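Local coordinates for protein EF0056 (Enterococcus faecalis, PDB 6ORI) that is a cell-surface protein of undetermined function whose N-terminal region has immunoglobulin-like folding and may take part in enterococcal biofilm formation, at residues A[131-136]-A[335-340]; A[209-214]-A[250-255]. All coordinates share one frame; numbering follows the deposited sequence.

Interaction 1: A[131-136]-A[335-340]; sequences TTDTQT and ASPRPI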
ATOM      1  N   THR A 131      19.309  10.597   1.575  1.00  6.84           N
ATOM      2  CA  THR A 131      19.036   9.353   0.856  1.00  7.07           C
ATOM      3  C   THR A 131      19.128   8.138   1.765  1.00  8.77           C
ATOM      4  O   THR A 131      19.407   7.023   1.305  1.00  8.24           O
ATOM      5  CB  THR A 131      20.036   9.163  -0.278  1.00  9.11           C
ATOM      6  OG1 THR A 131      21.359   9.038   0.269  1.00 11.80           O
ATOM      7  CG2 THR A 131      19.979  10.324  -1.214  1.00 10.16           C
ATOM      8  N   THR A 132      18.857   8.326   3.047  1.00  7.46           N
ATOM      9  CA  THR A 132      19.036   7.251   4.008  1.00  7.33           C
ATOM     10  C   THR A 132      17.675   6.835   4.568  1.00  5.32           C
ATOM     11  O   THR A 132      16.833   6.307   3.830  1.00  7.26           O
ATOM     12  CB  THR A 132      20.059   7.631   5.076  1.00  9.62           C
ATOM     13  OG1 THR A 132      19.627   8.776   5.797  1.00 12.92           O
ATOM     14  CG2 THR A 132      21.406   7.942   4.420  1.00 10.65           C
ATOM     15  N   ASP A 133      17.439   7.071   5.846  1.00  6.94           N
ATOM     16  CA  ASP A 133      16.246   6.564   6.510  1.00  6.85           C
ATOM     17  C   ASP A 133      14.984   7.197   5.957  1.00  5.82           C
ATOM     18  O   ASP A 133      14.980   8.381   5.621  1.00  6.15           O
ATOM     19  CB  ASP A 133      16.306   6.860   8.014  1.00  8.42           C
ATOM     20  CG  ASP A 133      17.493   6.223   8.681  1.00 13.34           C
ATOM     21  OD1 ASP A 133      17.983   5.202   8.150  1.00 13.30           O
ATOM     22  OD2 ASP A 133      17.891   6.743   9.745  1.00 20.70           O
ATOM     23  N   THR A 134      13.899   6.446   5.928  1.00  5.68           N
ATOM     24  CA  THR A 134      12.618   6.973   5.509  1.00  3.90           C
ATOM     25  C   THR A 134      12.323   8.326   6.134  1.00  5.43           C
ATOM     26  O   THR A 134      12.485   8.492   7.340  1.00  5.26           O
ATOM     27  CB  THR A 134      11.514   5.997   5.898  1.00  5.75           C
ATOM     28  OG1 THR A 134      11.804   4.711   5.342  1.00  6.21           O
ATOM     29  CG2 THR A 134      10.152   6.479   5.402  1.00  5.03           C
ATOM     30  N   GLN A 135      11.857   9.260   5.304  1.00  3.86           N
ATOM     31  CA  GLN A 135      11.468  10.596   5.742  1.00  4.56           C
ATOM     32  C   GLN A 135       9.991  10.654   6.073  1.00  3.41           C
ATOM     33  O   GLN A 135       9.181  10.001   5.443  1.00  5.57           O
ATOM     34  CB  GLN A 135      11.811  11.632   4.661  1.00  4.67           C
ATOM     35  CG  GLN A 135      13.272  11.629   4.237  1.00  5.75           C
ATOM     36  CD  GLN A 135      13.629  12.848   3.454  1.00  6.62           C
ATOM     37  OE1 GLN A 135      13.199  13.942   3.784  1.00  6.37           O
ATOM     38  NE2 GLN A 135      14.420  12.670   2.423  1.00  7.87           N
ATOM     39  N   THR A 136       9.642  11.478   7.063  1.00  5.21           N
ATOM     40  CA  THR A 136       8.249  11.705   7.462  1.00  5.84           C
ATOM     41  C   THR A 136       7.873  13.161   7.310  1.00  6.17           C
ATOM     42  O   THR A 136       8.598  14.055   7.778  1.00  5.93           O
ATOM     43  CB  THR A 136       8.012  11.285   8.913  1.00  5.75           C
ATOM     44  OG1 THR A 136       8.292   9.888   9.028  1.00  8.50           O
ATOM     45  CG2 THR A 136       6.571  11.559   9.365  1.00  7.31           C
ATOM     46  N   ALA A 335      20.647  -4.247   6.508  1.00  8.20           N
ATOM     47  CA  ALA A 335      21.549  -3.141   6.854  1.00  8.14           C
ATOM     48  C   ALA A 335      21.360  -1.903   5.983  1.00  9.38           C
ATOM     49  O   ALA A 335      22.147  -0.960   6.076  1.00 11.58           O
ATOM     50  CB  ALA A 335      22.992  -3.611   6.843  1.00  9.36           C
ATOM     51  N   SER A 336      20.300  -1.884   5.178  1.00  7.63           N
ATOM     52  CA  SER A 336      19.962  -0.743   4.330  1.00  6.75           C
ATOM     53  C   SER A 336      18.621  -0.156   4.768  1.00  7.89           C
ATOM     54  O   SER A 336      17.769  -0.888   5.264  1.00  6.63           O
ATOM     55  CB  SER A 336      19.819  -1.200   2.885  1.00  8.59           C
ATOM     56  OG  SER A 336      19.331  -0.166   2.035  1.00 11.27           O
ATOM     57  N   PRO A 337      18.425   1.156   4.585  1.00  5.05           N
ATOM     58  CA  PRO A 337      17.132   1.752   4.888  1.00  5.44           C
ATOM     59  C   PRO A 337      16.099   1.529   3.810  1.00  4.36           C
ATOM     60  O   PRO A 337      14.979   2.010   3.972  1.00  5.77           O
ATOM     61  CB  PRO A 337      17.470   3.247   5.015  1.00  7.08           C
ATOM     62  CG  PRO A 337      18.637   3.443   4.142  1.00  6.50           C
ATOM     63  CD  PRO A 337      19.450   2.176   4.290  1.00  6.18           C
ATOM     64  N   ARG A 338      16.464   0.865   2.723  1.00  5.84           N
ATOM     65  CA  ARG A 338      15.524   0.634   1.638  1.00  5.07           C
ATOM     66  C   ARG A 338      14.366  -0.254   2.092  1.00  5.37           C
ATOM     67  O   ARG A 338      14.517  -1.103   2.982  1.00  5.70           O
ATOM     68  CB  ARG A 338      16.210   0.008   0.428  1.00  6.22           C
ATOM     69  CG  ARG A 338      17.088   0.971  -0.330  1.00  9.78           C
ATOM     70  CD  ARG A 338      17.859   0.328  -1.485  1.00 11.73           C
ATOM     71  NE  ARG A 338      18.896  -0.588  -1.009  1.00 12.98           N
ATOM     72  CZ  ARG A 338      18.805  -1.910  -0.957  1.00 15.33           C
ATOM     73  NH1 ARG A 338      17.714  -2.542  -1.378  1.00 21.72           N
ATOM     74  NH2 ARG A 338      19.823  -2.605  -0.474  1.00 25.26           N
ATOM     75  N   PRO A 339      13.203  -0.090   1.465  1.00  4.21           N
ATOM     76  CA  PRO A 339      12.025  -0.871   1.858  1.00  4.04           C
ATOM     77  C   PRO A 339      12.091  -2.299   1.356  1.00  5.11           C
ATOM     78  O   PRO A 339      12.945  -2.684   0.549  1.00  5.82           O
ATOM     79  CB  PRO A 339      10.868  -0.142   1.172  1.00  6.25           C
ATOM     80  CG  PRO A 339      11.508   0.525   0.003  1.00  5.61           C
ATOM     81  CD  PRO A 339      12.889   0.923   0.449  1.00  4.63           C
ATOM     82  N   ILE A 340      11.165  -3.080   1.875  1.00  4.43           N
ATOM     83  CA  ILE A 340      11.033  -4.495   1.570  1.00  4.61           C
ATOM     84  C   ILE A 340       9.708  -4.729   0.873  1.00  4.34           C
ATOM     85  O   ILE A 340       8.691  -4.165   1.265  1.00  4.99           O
ATOM     86  CB  ILE A 340      11.058  -5.299   2.873  1.00  5.66           C
ATOM     87  CG1 ILE A 340      12.411  -5.119   3.577  1.00  5.78           C
ATOM     88  CG2 ILE A 340      10.696  -6.760   2.620  1.00  5.51           C
ATOM     89  CD1 ILE A 340      12.438  -5.559   5.010  1.00  8.14           C
TER
HETATM   90  O   HOH W   1      14.460   3.604   6.367  1.00  7.03           O
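P337 rests its ring against the backbone of T132 in a loop-to-loop contact at the junction of two β-rich halves of the chain. One loop runs into strand 135-144 of the large antiparallel sheet. The other leads into strand 340-348 of the five-stranded sheet.

The direct packing is carried by the proline. Its CB lies 3.3 Å from T132 O and its CG 3.4 Å from the same oxygen, so one edge of the ring presses on a carbonyl group that also accepts a hydrogen bond from K58 NZ. D133 adds a second touch. Its CB points away from the proline, but a chi1 of -60° sets the carboxylate beside the backbone N, and OD1 returns to lie 3.7 Å from P337 CB, the two side chains crossing at about a right angle. D133 also packs on K250.

Polar bridging passes through water, since no direct hydrogen bond spans the segments. Water 1 accepts from T134 N at 2.9 Å and can donate to P337 O at 2.9 Å. T134 OG1 is bonded to K248 O, which ties this loop to strand 239-248.

Within 335-340, an ST turn shapes the chain around the proline: R338 N donates to S336 OG at 3.1 Å, with a nearly straight N-H...O angle of 168°.

Interaction 2: A[209-214]-A[250-255]; sequences DQFKHG and KNFSYS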
ATOM      1  N   ASP A 209      10.670  -1.075  17.060  1.00  7.05           N
ATOM      2  CA  ASP A 209      11.000   0.243  16.527  1.00  6.64           C
ATOM      3  C   ASP A 209      11.725   0.155  15.190  1.00  7.37           C
ATOM      4  O   ASP A 209      12.378   1.132  14.779  1.00  8.81           O
ATOM      5  CB  ASP A 209      11.870   1.006  17.533  1.00 11.43           C
ATOM      6  CG  ASP A 209      13.164   0.288  17.871  1.00 14.03           C
ATOM      7  OD1 ASP A 209      13.353  -0.883  17.455  1.00 12.45           O
ATOM      8  OD2 ASP A 209      14.006   0.911  18.570  1.00 18.32           O
ATOM      9  N   GLN A 210      11.604  -0.970  14.484  1.00  5.49           N
ATOM     10  CA  GLN A 210      12.343  -1.159  13.242  1.00  6.62           C
ATOM     11  C   GLN A 210      11.553  -0.853  11.975  1.00  6.09           C
ATOM     12  O   GLN A 210      12.142  -0.537  10.928  1.00  6.84           O
ATOM     13  CB  GLN A 210      12.921  -2.573  13.187  1.00  6.13           C
ATOM     14  CG  GLN A 210      13.961  -2.816  14.256  1.00  7.50           C
ATOM     15  CD  GLN A 210      15.093  -1.841  14.153  1.00 10.32           C
ATOM     16  OE1 GLN A 210      15.735  -1.732  13.107  1.00 10.13           O
ATOM     17  NE2 GLN A 210      15.308  -1.070  15.212  1.00 12.09           N
ATOM     18  N   PHE A 211      10.230  -0.928  12.064  1.00  4.48           N
ATOM     19  CA  PHE A 211       9.371  -0.634  10.921  1.00  4.24           C
ATOM     20  C   PHE A 211       8.484   0.551  11.204  1.00  4.42           C
ATOM     21  O   PHE A 211       8.026   0.745  12.334  1.00  6.72           O
ATOM     22  CB  PHE A 211       8.560  -1.866  10.548  1.00  5.10           C
ATOM     23  CG  PHE A 211       9.419  -2.954  10.023  1.00  5.21           C
ATOM     24  CD1 PHE A 211       9.851  -2.927   8.724  1.00  5.86           C
ATOM     25  CD2 PHE A 211       9.838  -3.990  10.835  1.00  5.75           C
ATOM     26  CE1 PHE A 211      10.669  -3.914   8.226  1.00  6.58           C
ATOM     27  CE2 PHE A 211      10.662  -4.957  10.346  1.00  7.67           C
ATOM     28  CZ  PHE A 211      11.088  -4.917   9.039  1.00  6.71           C
ATOM     29  N   LYS A 212       8.264   1.355  10.170  1.00  4.99           N
ATOM     30  CA  LYS A 212       7.431   2.528  10.241  1.00  4.52           C
ATOM     31  C   LYS A 212       6.022   2.298   9.715  1.00  6.15           C
ATOM     32  O   LYS A 212       5.070   2.881  10.211  1.00  7.51           O
ATOM     33  CB  LYS A 212       8.118   3.654   9.476  1.00  5.93           C
ATOM     34  CG  LYS A 212       7.485   5.010   9.731  1.00  9.74           C
ATOM     35  CD  LYS A 212       8.020   6.105   8.845  1.00 11.70           C
ATOM     36  CE  LYS A 212       9.470   6.400   9.105  1.00 10.35           C
ATOM     37  NZ  LYS A 212       9.778   6.877  10.485  1.00 10.84           N
ATOM     38  N   HIS A 213       5.877   1.442   8.707  1.00  4.60           N
ATOM     39  CA  HIS A 213       4.604   1.277   8.038  1.00  4.71           C
ATOM     40  C   HIS A 213       4.593  -0.007   7.221  1.00  3.60           C
ATOM     41  O   HIS A 213       5.623  -0.473   6.750  1.00  5.06           O
ATOM     42  CB  HIS A 213       4.374   2.489   7.118  1.00  5.66           C
ATOM     43  CG  HIS A 213       3.005   2.584   6.525  1.00  6.99           C
ATOM     44  ND1 HIS A 213       1.878   2.860   7.269  1.00 14.29           N
ATOM     45  CD2 HIS A 213       2.588   2.464   5.246  1.00  7.76           C
ATOM     46  CE1 HIS A 213       0.828   2.903   6.469  1.00 10.08           C
ATOM     47  NE2 HIS A 213       1.234   2.682   5.237  1.00 11.29           N
ATOM     48  N   GLY A 214       3.405  -0.581   7.080  1.00  5.56           N
ATOM     49  CA  GLY A 214       3.152  -1.693   6.200  1.00  4.40           C
ATOM     50  C   GLY A 214       1.967  -1.352   5.317  1.00  5.72           C
ATOM     51  O   GLY A 214       1.021  -0.690   5.747  1.00  6.93           O
ATOM     52  N   LYS A 250      14.728   2.680  10.305  1.00  7.56           N
ATOM     53  CA  LYS A 250      16.167   2.901  10.112  1.00  7.06           C
ATOM     54  C   LYS A 250      16.678   1.890   9.056  1.00  8.07           C
ATOM     55  O   LYS A 250      16.155   1.872   7.951  1.00  8.93           O
ATOM     56  CB  LYS A 250      16.916   2.775  11.440  1.00 15.76           C
ATOM     57  CG  LYS A 250      16.514   3.812  12.478  1.00 23.00           C
ATOM     58  CD  LYS A 250      17.136   5.153  12.191  1.00 31.41           C
ATOM     59  CE  LYS A 250      17.775   5.757  13.441  1.00 43.30           C
ATOM     60  NZ  LYS A 250      16.894   5.696  14.642  1.00 43.04           N
ATOM     61  N   ASN A 251      17.652   1.040   9.397  1.00  7.31           N
ATOM     62  CA  ASN A 251      18.303   0.164   8.431  1.00  6.42           C
ATOM     63  C   ASN A 251      18.323  -1.296   8.923  1.00  6.91           C
ATOM     64  O   ASN A 251      19.365  -1.955   8.917  1.00  8.64           O
ATOM     65  CB  ASN A 251      19.731   0.652   8.122  1.00  7.08           C
ATOM     66  CG  ASN A 251      20.635   0.599   9.321  1.00 11.67           C
ATOM     67  OD1 ASN A 251      20.201   0.758  10.451  1.00 16.68           O
ATOM     68  ND2 ASN A 251      21.907   0.324   9.077  1.00 16.45           N
ATOM     69  N   PHE A 252      17.166  -1.790   9.337  1.00  6.27           N
ATOM     70  CA  PHE A 252      17.035  -3.139   9.906  1.00  6.25           C
ATOM     71  C   PHE A 252      17.757  -4.218   9.118  1.00  7.70           C
ATOM     72  O   PHE A 252      17.684  -4.279   7.892  1.00  7.20           O
ATOM     73  CB  PHE A 252      15.551  -3.501   9.973  1.00  7.16           C
ATOM     74  CG  PHE A 252      15.255  -4.830  10.626  1.00  6.58           C
ATOM     75  CD1 PHE A 252      15.561  -5.041  11.954  1.00  9.29           C
ATOM     76  CD2 PHE A 252      14.647  -5.835   9.912  1.00  6.89           C
ATOM     77  CE1 PHE A 252      15.254  -6.243  12.570  1.00  9.07           C
ATOM     78  CE2 PHE A 252      14.329  -7.042  10.520  1.00  8.92           C
ATOM     79  CZ  PHE A 252      14.640  -7.238  11.839  1.00  6.91           C
ATOM     80  N   SER A 253      18.473  -5.059   9.857  1.00  6.67           N
ATOM     81  CA  SER A 253      18.968  -6.329   9.363  1.00  6.33           C
ATOM     82  C   SER A 253      18.304  -7.469  10.133  1.00  7.82           C
ATOM     83  O   SER A 253      18.476  -7.591  11.353  1.00  6.53           O
ATOM     84  CB  SER A 253      20.471  -6.415   9.557  1.00  7.39           C
ATOM     85  OG  SER A 253      20.916  -7.755   9.379  1.00 10.68           O
ATOM     86  N   TYR A 254      17.579  -8.317   9.420  1.00  6.98           N
ATOM     87  CA  TYR A 254      16.987  -9.505  10.046  1.00  5.05           C
ATOM     88  C   TYR A 254      18.044 -10.437  10.595  1.00  7.46           C
ATOM     89  O   TYR A 254      17.948 -10.903  11.716  1.00  6.21           O
ATOM     90  CB  TYR A 254      16.122 -10.252   9.041  1.00  6.27           C
ATOM     91  CG  TYR A 254      15.456 -11.508   9.588  1.00  6.29           C
ATOM     92  CD1 TYR A 254      14.223 -11.439  10.228  1.00  4.95           C
ATOM     93  CD2 TYR A 254      16.048 -12.757   9.438  1.00  5.59           C
ATOM     94  CE1 TYR A 254      13.617 -12.592  10.737  1.00  6.74           C
ATOM     95  CE2 TYR A 254      15.447 -13.910   9.925  1.00  5.99           C
ATOM     96  CZ  TYR A 254      14.229 -13.817  10.573  1.00  6.01           C
ATOM     97  OH  TYR A 254      13.560 -14.920  11.056  1.00  6.48           O
ATOM     98  N   SER A 255      19.057 -10.697   9.779  0.73  7.28           N
ATOM     99  CA  SER A 255      20.117 -11.628  10.137  0.73  6.94           C
ATOM    100  C   SER A 255      20.833 -11.223  11.411  0.73  9.89           C
ATOM    101  O   SER A 255      21.093 -12.059  12.278  0.73 12.33           O
ATOM    102  CB  SER A 255      21.109 -11.712   8.973  0.73  8.25           C
ATOM    103  OG  SER A 255      20.462 -12.232   7.830  0.73 14.37           O
TER
HETATM  104  O   HOH W   2      14.865  -0.196  10.714  1.00  8.15           O
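The F252 ring is approached on both faces and along its rim. On one face the edge of F211 comes in as an offset edge-to-face pair, with centroids 5.4 Å apart and planes at 63°; the closest atoms are F211 CZ and F252 CD2, at 3.8 Å. Q210 CB and CG reach F252 CD1 from this same face. On the opposite face Y254 N stands 3.7 Å above the plane, displaced toward the rim. At the ring edge, near its plane, Q210 OE1 lies 3.5 Å from F252 CD1. The Q210 amide is turned 43° from the ring plane. W263 also meets this ring, with its own rings nearly parallel to it.

These groups converge where the edge strand 211-221 of the five-stranded antiparallel sheet begins and where helix 254-257 starts. Just along that strand, K212 and H213 both face T247 in a classic β bulge, while S253 is the N-cap of the helix, its OG accepting from T256 N. With chi1 at -176°, F252 swings its ring away from its own backbone N and toward the strand.

The polar side of the contact is built on water 2, which makes four hydrogen bonds. It donates to Q210 O at 2.8 Å and to Q210 OE1 at 3.0 Å, and accepts from K250 N at 2.9 Å and, a little farther off, from F252 N. The Q210 side chain bends at chi2 to bring OE1 to this water. Its other end is fixed too: Q210 NE2 donates to D209 OD1 at 3.0 Å, with OD1 met from above the carboxylate plane.

In the fold
Interaction 1 is a surface contact, and interaction 2 is partly buried, its two phenylalanines lying inside the fold. Their centres are about 9 Å apart and the second is nested within the chain loop closed by the first. Interaction 1 joins the two β-rich halves through loops at the surface, relying on a proline and a bridging water; interaction 2 stays inside one half and combines aromatic packing with a water held by four bonds. The segments 335-340 and 250-255 adjoin directly: A335 N and O probably bond to F252 O and N251 ND2, and P337 packs against K250, as does D133 from 131-136. K248 serves both, donating to S336 O and F252 O.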